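Local coordinates for protein beta-lactamase/D-alanine Carboxypeptidase (Yersinia pestis, PDB 3RJU) that probably acts as a serine hydrolase of the beta-lactamase/D-alanine carboxypeptidase family, cleaving beta-lactam or D-alanyl peptide substrates, at residues Ser56-Ala61 with Arg207-Val212; Gly307-Tyr312 with Phe324-Arg329. All blocks are in the same frame, centred on the assembly; numbering follows the deposited sequence.

Contact 1: residues Ser56-Ala61 with Arg207-Val212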
ATOM      1  N   SER A  56      -8.942 -13.824  -8.504  1.00  9.90           N
ATOM      2  CA  SER A  56      -9.735 -13.561  -7.299  1.00  9.53           C
ATOM      3  C   SER A  56      -9.595 -12.087  -6.909  1.00 10.30           C
ATOM      4  O   SER A  56      -8.479 -11.545  -6.879  1.00 10.84           O
ATOM      5  CB  SER A  56      -9.287 -14.448  -6.134  1.00 10.77           C
ATOM      6  OG  SER A  56      -9.654 -15.797  -6.350  1.00 13.29           O
ATOM      7  N   LEU A  57     -10.717 -11.432  -6.620  1.00 10.12           N
ATOM      8  CA  LEU A  57     -10.654 -10.034  -6.197  1.00 10.90           C
ATOM      9  C   LEU A  57     -10.224  -9.974  -4.743  1.00  9.94           C
ATOM     10  O   LEU A  57     -10.665 -10.775  -3.906  1.00 10.34           O
ATOM     11  CB  LEU A  57     -11.989  -9.298  -6.399  1.00 11.65           C
ATOM     12  CG  LEU A  57     -11.843  -7.789  -6.651  1.00 11.65           C
ATOM     13  CD1 LEU A  57     -11.210  -7.536  -8.017  1.00 11.79           C
ATOM     14  CD2 LEU A  57     -13.181  -7.055  -6.534  1.00 11.39           C
ATOM     15  N   ILE A  58      -9.378  -9.002  -4.444  1.00 10.09           N
ATOM     16  CA  ILE A  58      -8.875  -8.810  -3.092  1.00  9.64           C
ATOM     17  C   ILE A  58      -8.934  -7.323  -2.748  1.00  8.51           C
ATOM     18  O   ILE A  58      -8.944  -6.474  -3.652  1.00 10.34           O
ATOM     19  CB  ILE A  58      -7.418  -9.299  -2.963  1.00  8.97           C
ATOM     20  CG1 ILE A  58      -6.476  -8.500  -3.874  1.00  9.06           C
ATOM     21  CG2 ILE A  58      -7.323 -10.789  -3.299  1.00 10.59           C
ATOM     22  CD1 ILE A  58      -5.011  -8.964  -3.808  1.00  9.40           C
ATOM     23  N   ARG A  59      -8.981  -7.010  -1.456  1.00  9.21           N
ATOM     24  CA  ARG A  59      -8.695  -5.649  -1.004  1.00  9.20           C
ATOM     25  C   ARG A  59      -7.206  -5.559  -0.702  1.00  9.05           C
ATOM     26  O   ARG A  59      -6.690  -6.325   0.134  1.00 10.62           O
ATOM     27  CB  ARG A  59      -9.485  -5.303   0.261  1.00  8.56           C
ATOM     28  CG  ARG A  59     -11.005  -5.416   0.096  1.00 10.53           C
ATOM     29  CD  ARG A  59     -11.710  -4.859   1.322  1.00 11.26           C
ATOM     30  NE  ARG A  59     -13.152  -5.114   1.345  1.00 11.06           N
ATOM     31  CZ  ARG A  59     -14.083  -4.249   0.942  1.00 12.88           C
ATOM     32  NH1 ARG A  59     -13.748  -3.050   0.459  1.00 13.48           N
ATOM     33  NH2 ARG A  59     -15.363  -4.578   1.039  1.00 13.99           N
ATOM     34  N   ILE A  60      -6.492  -4.653  -1.371  1.00  7.43           N
ATOM     35  CA  ILE A  60      -5.067  -4.535  -1.062  1.00  8.09           C
ATOM     36  C   ILE A  60      -4.803  -3.632   0.141  1.00  9.20           C
ATOM     37  O   ILE A  60      -3.667  -3.529   0.612  1.00  9.66           O
ATOM     38  CB  ILE A  60      -4.206  -4.105  -2.289  1.00  9.45           C
ATOM     39  CG1 ILE A  60      -4.466  -2.639  -2.675  1.00  9.52           C
ATOM     40  CG2 ILE A  60      -4.463  -5.040  -3.484  1.00 10.73           C
ATOM     41  CD1 ILE A  60      -3.534  -2.153  -3.808  1.00 12.15           C
ATOM     42  N   ALA A  61      -5.855  -2.994   0.647  1.00  9.20           N
ATOM     43  CA  ALA A  61      -5.732  -2.125   1.809  1.00  9.33           C
ATOM     44  C   ALA A  61      -4.593  -1.134   1.573  1.00  8.18           C
ATOM     45  O   ALA A  61      -4.504  -0.568   0.490  1.00  8.98           O
ATOM     46  CB  ALA A  61      -5.534  -2.944   3.110  1.00  9.58           C
ATOM     47  N   ARG A 207     -16.266 -12.051  -7.195  1.00 14.64           N
ATOM     48  CA  ARG A 207     -14.960 -12.703  -7.060  1.00 13.61           C
ATOM     49  C   ARG A 207     -14.193 -12.267  -5.818  1.00 12.48           C
ATOM     50  O   ARG A 207     -13.098 -12.769  -5.563  1.00 13.17           O
ATOM     51  CB  ARG A 207     -14.102 -12.471  -8.316  1.00 14.17           C
ATOM     52  CG  ARG A 207     -14.681 -13.115  -9.573  1.00 14.89           C
ATOM     53  CD  ARG A 207     -13.751 -12.914 -10.776  1.00 15.97           C
ATOM     54  NE  ARG A 207     -14.010 -11.668 -11.506  1.00 16.81           N
ATOM     55  CZ  ARG A 207     -13.111 -10.717 -11.741  1.00 17.02           C
ATOM     56  NH1 ARG A 207     -11.868 -10.828 -11.285  1.00 17.83           N
ATOM     57  NH2 ARG A 207     -13.458  -9.651 -12.455  1.00 16.59           N
ATOM     58  N   LEU A 208     -14.764 -11.354  -5.035  1.00 11.02           N
ATOM     59  CA  LEU A 208     -14.074 -10.856  -3.834  1.00 10.84           C
ATOM     60  C   LEU A 208     -14.021 -11.963  -2.778  1.00 10.67           C
ATOM     61  O   LEU A 208     -15.054 -12.587  -2.446  1.00 13.27           O
ATOM     62  CB  LEU A 208     -14.768  -9.610  -3.273  1.00 10.83           C
ATOM     63  CG  LEU A 208     -14.067  -8.938  -2.084  1.00 10.67           C
ATOM     64  CD1 LEU A 208     -12.723  -8.324  -2.504  1.00 12.08           C
ATOM     65  CD2 LEU A 208     -14.966  -7.894  -1.436  1.00 11.61           C
HETATM   66  N   MSE A 209     -12.811 -12.258  -2.309  1.00 10.74           N
HETATM   67  CA  MSE A 209     -12.614 -13.261  -1.269  1.00 11.57           C
HETATM   68  C   MSE A 209     -13.207 -12.735   0.036  1.00 10.36           C
HETATM   69  O   MSE A 209     -13.337 -11.518   0.221  1.00 10.65           O
HETATM   70  CB  MSE A 209     -11.122 -13.563  -1.097  1.00 12.88           C
HETATM   71  CG  MSE A 209     -10.451 -14.093  -2.378  1.00 12.14           C
HETATM   72 SE   MSE A 209      -8.541 -14.302  -2.107  0.75 13.96          SE
HETATM   73  CE  MSE A 209      -8.525 -15.466  -0.534  1.00 11.92           C
ATOM     74  N   ILE A 210     -13.552 -13.657   0.934  1.00 11.47           N
ATOM     75  CA  ILE A 210     -14.245 -13.343   2.167  1.00 12.55           C
ATOM     76  C   ILE A 210     -13.553 -14.015   3.349  1.00 12.88           C
ATOM     77  O   ILE A 210     -13.253 -15.209   3.311  1.00 12.92           O
ATOM     78  CB  ILE A 210     -15.710 -13.818   2.109  1.00 14.39           C
ATOM     79  CG1 ILE A 210     -16.485 -13.006   1.056  1.00 15.08           C
ATOM     80  CG2 ILE A 210     -16.369 -13.702   3.470  1.00 15.39           C
ATOM     81  CD1 ILE A 210     -17.889 -13.543   0.743  1.00 15.09           C
ATOM     82  N   GLY A 211     -13.295 -13.242   4.394  1.00 13.45           N
ATOM     83  CA  GLY A 211     -12.815 -13.795   5.650  1.00 13.61           C
ATOM     84  C   GLY A 211     -13.542 -13.138   6.809  1.00 13.97           C
ATOM     85  O   GLY A 211     -14.573 -12.487   6.615  1.00 15.17           O
ATOM     86  N   VAL A 212     -12.996 -13.280   8.007  1.00 12.50           N
ATOM     87  CA  VAL A 212     -13.591 -12.676   9.190  1.00 14.96           C
ATOM     88  C   VAL A 212     -13.397 -11.166   9.129  1.00 15.13           C
ATOM     89  O   VAL A 212     -12.314 -10.681   8.795  1.00 17.31           O
ATOM     90  CB  VAL A 212     -12.966 -13.255  10.479  1.00 16.20           C
ATOM     91  CG1 VAL A 212     -13.445 -12.503  11.719  1.00 17.68           C
ATOM     92  CG2 VAL A 212     -13.300 -14.747  10.587  1.00 17.09           C
TER
HETATM   93  O   HOH W   1     -12.489 -15.388  -6.165  1.00 23.69           O
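A single backbone bridge, L57 with L208, joins segment 56-61, which holds the short strand 58-59, to the irregular loop that follows helix 202-205, a buried contact packed against strands 309-316 and 321-328 of the main sheet. L57 uses both its peptide groups. Its N gives a bond of 2.9 Å to R207 O, bent (143° at the hydrogen) and reaching that oxygen from 62° above its carbonyl plane; its O takes a straighter bond from M209 N at 3.1 Å. R207 O has a second donor, a water 2.8 Å away that also bonds S56 OG, which also hydrogen-bonds the backbone N of R53. L208 has CG anti to its backbone N (chi1 -175°); from there its CD1 branch comes 3.5 Å from L57 O, while CD2 lies 4.2 Å from R59 NH2, oblique to the guanidinium. That NH2 is held by the carbonyls of S215 and R216, and R207 makes a salt bridge to E203. M209, a selenomethionine, runs side by side with I58, its SE 3.9 Å from I58 CG2, and its CG packs on S56 CB. L208 also touches C217, whose disulfide to C205 closes the loop that contains 207-212. Beyond 56-61 the chain enters helix 64-77 through an SxxK pattern, consistent with the nucleophile motif of serine beta-lactamases and DD-peptidases, so the bridge joins a disulfide-closed loop to the approach to the probable active site.

Contact 2: residues Gly307-Tyr312 with Phe324-Arg329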
ATOM      1  N   GLY A 307     -10.940  -4.777   6.128  1.00 11.46           N
ATOM      2  CA  GLY A 307     -12.072  -5.503   5.567  1.00 11.57           C
ATOM      3  C   GLY A 307     -11.879  -7.011   5.508  1.00 12.61           C
ATOM      4  O   GLY A 307     -12.390  -7.668   4.597  1.00 13.13           O
ATOM      5  N   GLY A 308     -11.140  -7.568   6.465  1.00 11.97           N
ATOM      6  CA  GLY A 308     -10.932  -9.006   6.509  1.00 10.89           C
ATOM      7  C   GLY A 308      -9.718  -9.471   5.721  1.00  9.94           C
ATOM      8  O   GLY A 308      -9.408 -10.672   5.708  1.00 11.01           O
ATOM      9  N   PHE A 309      -9.033  -8.527   5.061  1.00  9.74           N
ATOM     10  CA  PHE A 309      -7.819  -8.827   4.293  1.00  8.98           C
ATOM     11  C   PHE A 309      -6.592  -8.334   5.028  1.00  9.35           C
ATOM     12  O   PHE A 309      -6.630  -7.274   5.667  1.00  9.91           O
ATOM     13  CB  PHE A 309      -7.835  -8.140   2.921  1.00  9.63           C
ATOM     14  CG  PHE A 309      -8.791  -8.759   1.943  1.00  8.59           C
ATOM     15  CD1 PHE A 309      -8.354  -9.707   1.013  1.00  8.41           C
ATOM     16  CD2 PHE A 309     -10.135  -8.433   1.988  1.00  8.67           C
ATOM     17  CE1 PHE A 309      -9.237 -10.291   0.128  1.00  9.87           C
ATOM     18  CE2 PHE A 309     -11.030  -9.012   1.096  1.00  9.58           C
ATOM     19  CZ  PHE A 309     -10.574  -9.950   0.171  1.00 10.82           C
ATOM     20  N   ILE A 310      -5.501  -9.082   4.904  1.00  7.75           N
ATOM     21  CA  ILE A 310      -4.177  -8.561   5.234  1.00  7.20           C
ATOM     22  C   ILE A 310      -3.247  -8.771   4.041  1.00  7.05           C
ATOM     23  O   ILE A 310      -3.322  -9.792   3.343  1.00  8.96           O
ATOM     24  CB  ILE A 310      -3.572  -9.167   6.518  1.00  7.73           C
ATOM     25  CG1 ILE A 310      -3.569 -10.707   6.479  1.00  7.22           C
ATOM     26  CG2 ILE A 310      -4.305  -8.615   7.755  1.00 10.20           C
ATOM     27  CD1 ILE A 310      -2.786 -11.298   7.643  1.00  8.50           C
ATOM     28  N   THR A 311      -2.381  -7.792   3.792  1.00  7.82           N
ATOM     29  CA  THR A 311      -1.496  -7.840   2.647  1.00  8.67           C
ATOM     30  C   THR A 311      -0.103  -7.412   3.050  1.00  8.29           C
ATOM     31  O   THR A 311       0.093  -6.677   4.020  1.00  8.63           O
ATOM     32  CB  THR A 311      -1.968  -6.894   1.507  1.00  8.72           C
ATOM     33  OG1 THR A 311      -2.265  -5.608   2.052  1.00  9.63           O
ATOM     34  CG2 THR A 311      -3.226  -7.427   0.829  1.00  9.81           C
ATOM     35  N   TYR A 312       0.876  -7.890   2.303  1.00  7.65           N
ATOM     36  CA  TYR A 312       2.250  -7.501   2.555  1.00  7.73           C
ATOM     37  C   TYR A 312       3.028  -7.629   1.266  1.00  8.09           C
ATOM     38  O   TYR A 312       2.865  -8.604   0.510  1.00  8.72           O
ATOM     39  CB  TYR A 312       2.846  -8.394   3.642  1.00  7.88           C
ATOM     40  CG  TYR A 312       4.261  -8.069   4.083  1.00  8.03           C
ATOM     41  CD1 TYR A 312       4.593  -6.794   4.577  1.00  8.25           C
ATOM     42  CD2 TYR A 312       5.270  -9.041   4.027  1.00  8.20           C
ATOM     43  CE1 TYR A 312       5.884  -6.508   5.005  1.00  8.54           C
ATOM     44  CE2 TYR A 312       6.565  -8.759   4.457  1.00  8.50           C
ATOM     45  CZ  TYR A 312       6.868  -7.490   4.935  1.00  8.58           C
ATOM     46  OH  TYR A 312       8.153  -7.187   5.359  1.00  8.59           O
ATOM     47  N   PHE A 324       4.658 -10.725  -2.874  1.00  7.45           N
ATOM     48  CA  PHE A 324       3.390 -10.145  -2.460  1.00  7.52           C
ATOM     49  C   PHE A 324       2.511 -11.262  -1.904  1.00  7.52           C
ATOM     50  O   PHE A 324       2.395 -12.339  -2.515  1.00  9.47           O
ATOM     51  CB  PHE A 324       2.667  -9.528  -3.659  1.00  8.22           C
ATOM     52  CG  PHE A 324       1.259  -9.084  -3.351  1.00  8.37           C
ATOM     53  CD1 PHE A 324       1.032  -7.985  -2.518  1.00  8.23           C
ATOM     54  CD2 PHE A 324       0.165  -9.746  -3.892  1.00  8.50           C
ATOM     55  CE1 PHE A 324      -0.259  -7.563  -2.222  1.00  9.09           C
ATOM     56  CE2 PHE A 324      -1.127  -9.332  -3.597  1.00 10.64           C
ATOM     57  CZ  PHE A 324      -1.338  -8.230  -2.766  1.00  9.74           C
ATOM     58  N   VAL A 325       1.863 -11.006  -0.774  1.00  7.18           N
ATOM     59  CA  VAL A 325       0.971 -12.001  -0.213  1.00  7.43           C
ATOM     60  C   VAL A 325      -0.326 -11.343   0.215  1.00  7.06           C
ATOM     61  O   VAL A 325      -0.347 -10.193   0.655  1.00  8.56           O
ATOM     62  CB  VAL A 325       1.618 -12.762   0.998  1.00  8.27           C
ATOM     63  CG1 VAL A 325       1.930 -11.797   2.130  1.00  9.99           C
ATOM     64  CG2 VAL A 325       0.711 -13.881   1.469  1.00 10.91           C
ATOM     65  N   VAL A 326      -1.423 -12.066   0.039  1.00  8.36           N
ATOM     66  CA  VAL A 326      -2.714 -11.595   0.500  1.00  9.55           C
ATOM     67  C   VAL A 326      -3.377 -12.760   1.236  1.00  9.40           C
ATOM     68  O   VAL A 326      -3.361 -13.917   0.759  1.00  9.85           O
ATOM     69  CB  VAL A 326      -3.634 -11.068  -0.648  1.00  9.82           C
ATOM     70  CG1 VAL A 326      -3.774 -12.088  -1.789  1.00 10.34           C
ATOM     71  CG2 VAL A 326      -5.009 -10.690  -0.070  1.00  9.86           C
ATOM     72  N   VAL A 327      -3.922 -12.463   2.405  1.00  8.31           N
ATOM     73  CA  VAL A 327      -4.617 -13.456   3.210  1.00  9.17           C
ATOM     74  C   VAL A 327      -5.960 -12.901   3.643  1.00  7.79           C
ATOM     75  O   VAL A 327      -6.074 -11.729   3.992  1.00  8.22           O
ATOM     76  CB  VAL A 327      -3.752 -13.804   4.471  1.00  8.85           C
ATOM     77  CG1 VAL A 327      -4.602 -14.277   5.664  1.00  9.12           C
ATOM     78  CG2 VAL A 327      -2.639 -14.799   4.124  1.00  9.29           C
ATOM     79  N   THR A 328      -6.998 -13.725   3.594  1.00  8.28           N
ATOM     80  CA  THR A 328      -8.227 -13.396   4.294  1.00  9.28           C
ATOM     81  C   THR A 328      -8.163 -13.957   5.733  1.00  9.53           C
ATOM     82  O   THR A 328      -7.798 -15.118   5.957  1.00  9.74           O
ATOM     83  CB  THR A 328      -9.450 -13.939   3.549  1.00  9.59           C
ATOM     84  OG1 THR A 328      -9.164 -15.272   3.112  1.00  9.70           O
ATOM     85  CG2 THR A 328      -9.782 -13.077   2.333  1.00 10.08           C
ATOM     86  N   ARG A 329      -8.487 -13.116   6.711  1.00  9.71           N
ATOM     87  CA  ARG A 329      -8.300 -13.455   8.125  1.00  9.76           C
ATOM     88  C   ARG A 329      -9.278 -14.513   8.626  1.00  9.83           C
ATOM     89  O   ARG A 329     -10.442 -14.516   8.248  1.00 11.43           O
ATOM     90  CB  ARG A 329      -8.503 -12.207   8.994  1.00  9.22           C
ATOM     91  CG  ARG A 329      -7.468 -11.094   8.768  1.00  9.76           C
ATOM     92  CD  ARG A 329      -7.599 -10.054   9.887  1.00 10.11           C
ATOM     93  NE  ARG A 329      -7.174 -10.621  11.163  1.00  9.88           N
ATOM     94  CZ  ARG A 329      -7.998 -10.984  12.153  1.00  9.82           C
ATOM     95  NH1 ARG A 329      -7.511 -11.527  13.265  1.00 11.25           N
ATOM     96  NH2 ARG A 329      -9.311 -10.818  12.040  1.00 13.25           N
TER
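T328 CG2 sits over one face of the F309 ring, a CH-pi contact of 3.9 Å to the centroid, offset toward the rim at CE1. V326 CG2 meets the same ring at its edge, in plane, 3.7 Å from CD1. V326 CG2 also packs against T311 CG2, which in turn approaches F324 CZ. On the other face of the sheet I310 and V327 lie side by side, I310 CG1 3.7 Å from V327 CB, and Y312 CB rests on V325 CG1. I310 CG2 touches the aliphatic part of R329, whose side chain crosses it at about a right angle. These pairs belong to the beta hairpin of strands 309-316 and 321-328, whose segments 309-312 and 324-328 run antiparallel at 166°, in the main antiparallel sheet of the beta-lactamase alpha/beta sandwich. Two-way backbone bonds fix the I310-V327 pair (both 2.9 Å) and the Y312-V325 pair, and R329 N closes the open end onto G308 O at 2.8 Å. G308 has backbone angles at which a CB would press on the preceding carbonyl oxygen. Helix 336-349 covers the I310, Y312, V325 and V327 face through M338, S339 and V342. The CG of Y312, anti to its backbone N (chi1 -177°), starts a side chain that leads away from the neighbouring strand to a hydrogen bond between Y312 OH and N343 OD1. Farther out, strand 25-32 flanks 321-328, and G25 N bonds T328 OG1.

From the N terminus, the chain passes 56-61, then runs through 145 residues, many of them helical, before 207-212 returns to close contact 1. Contact 2 opens later and closes over 11 intervening residues, the outer ends of the two hairpin strands and the turn between them. The two are therefore in series, neither nested nor crossed, with centres about 8 Å apart. They meet directly: I60 O pairs with T311 OG1 at 2.9 Å and V212 N with R329 O at 2.8 Å, both probable hydrogen bonds, while M209 O lies 3.2 Å from F309 CZ. Contact 1 thus lies against the F309 side of the hairpin, joining strand 58-59 and the 207-212 loop to the main sheet.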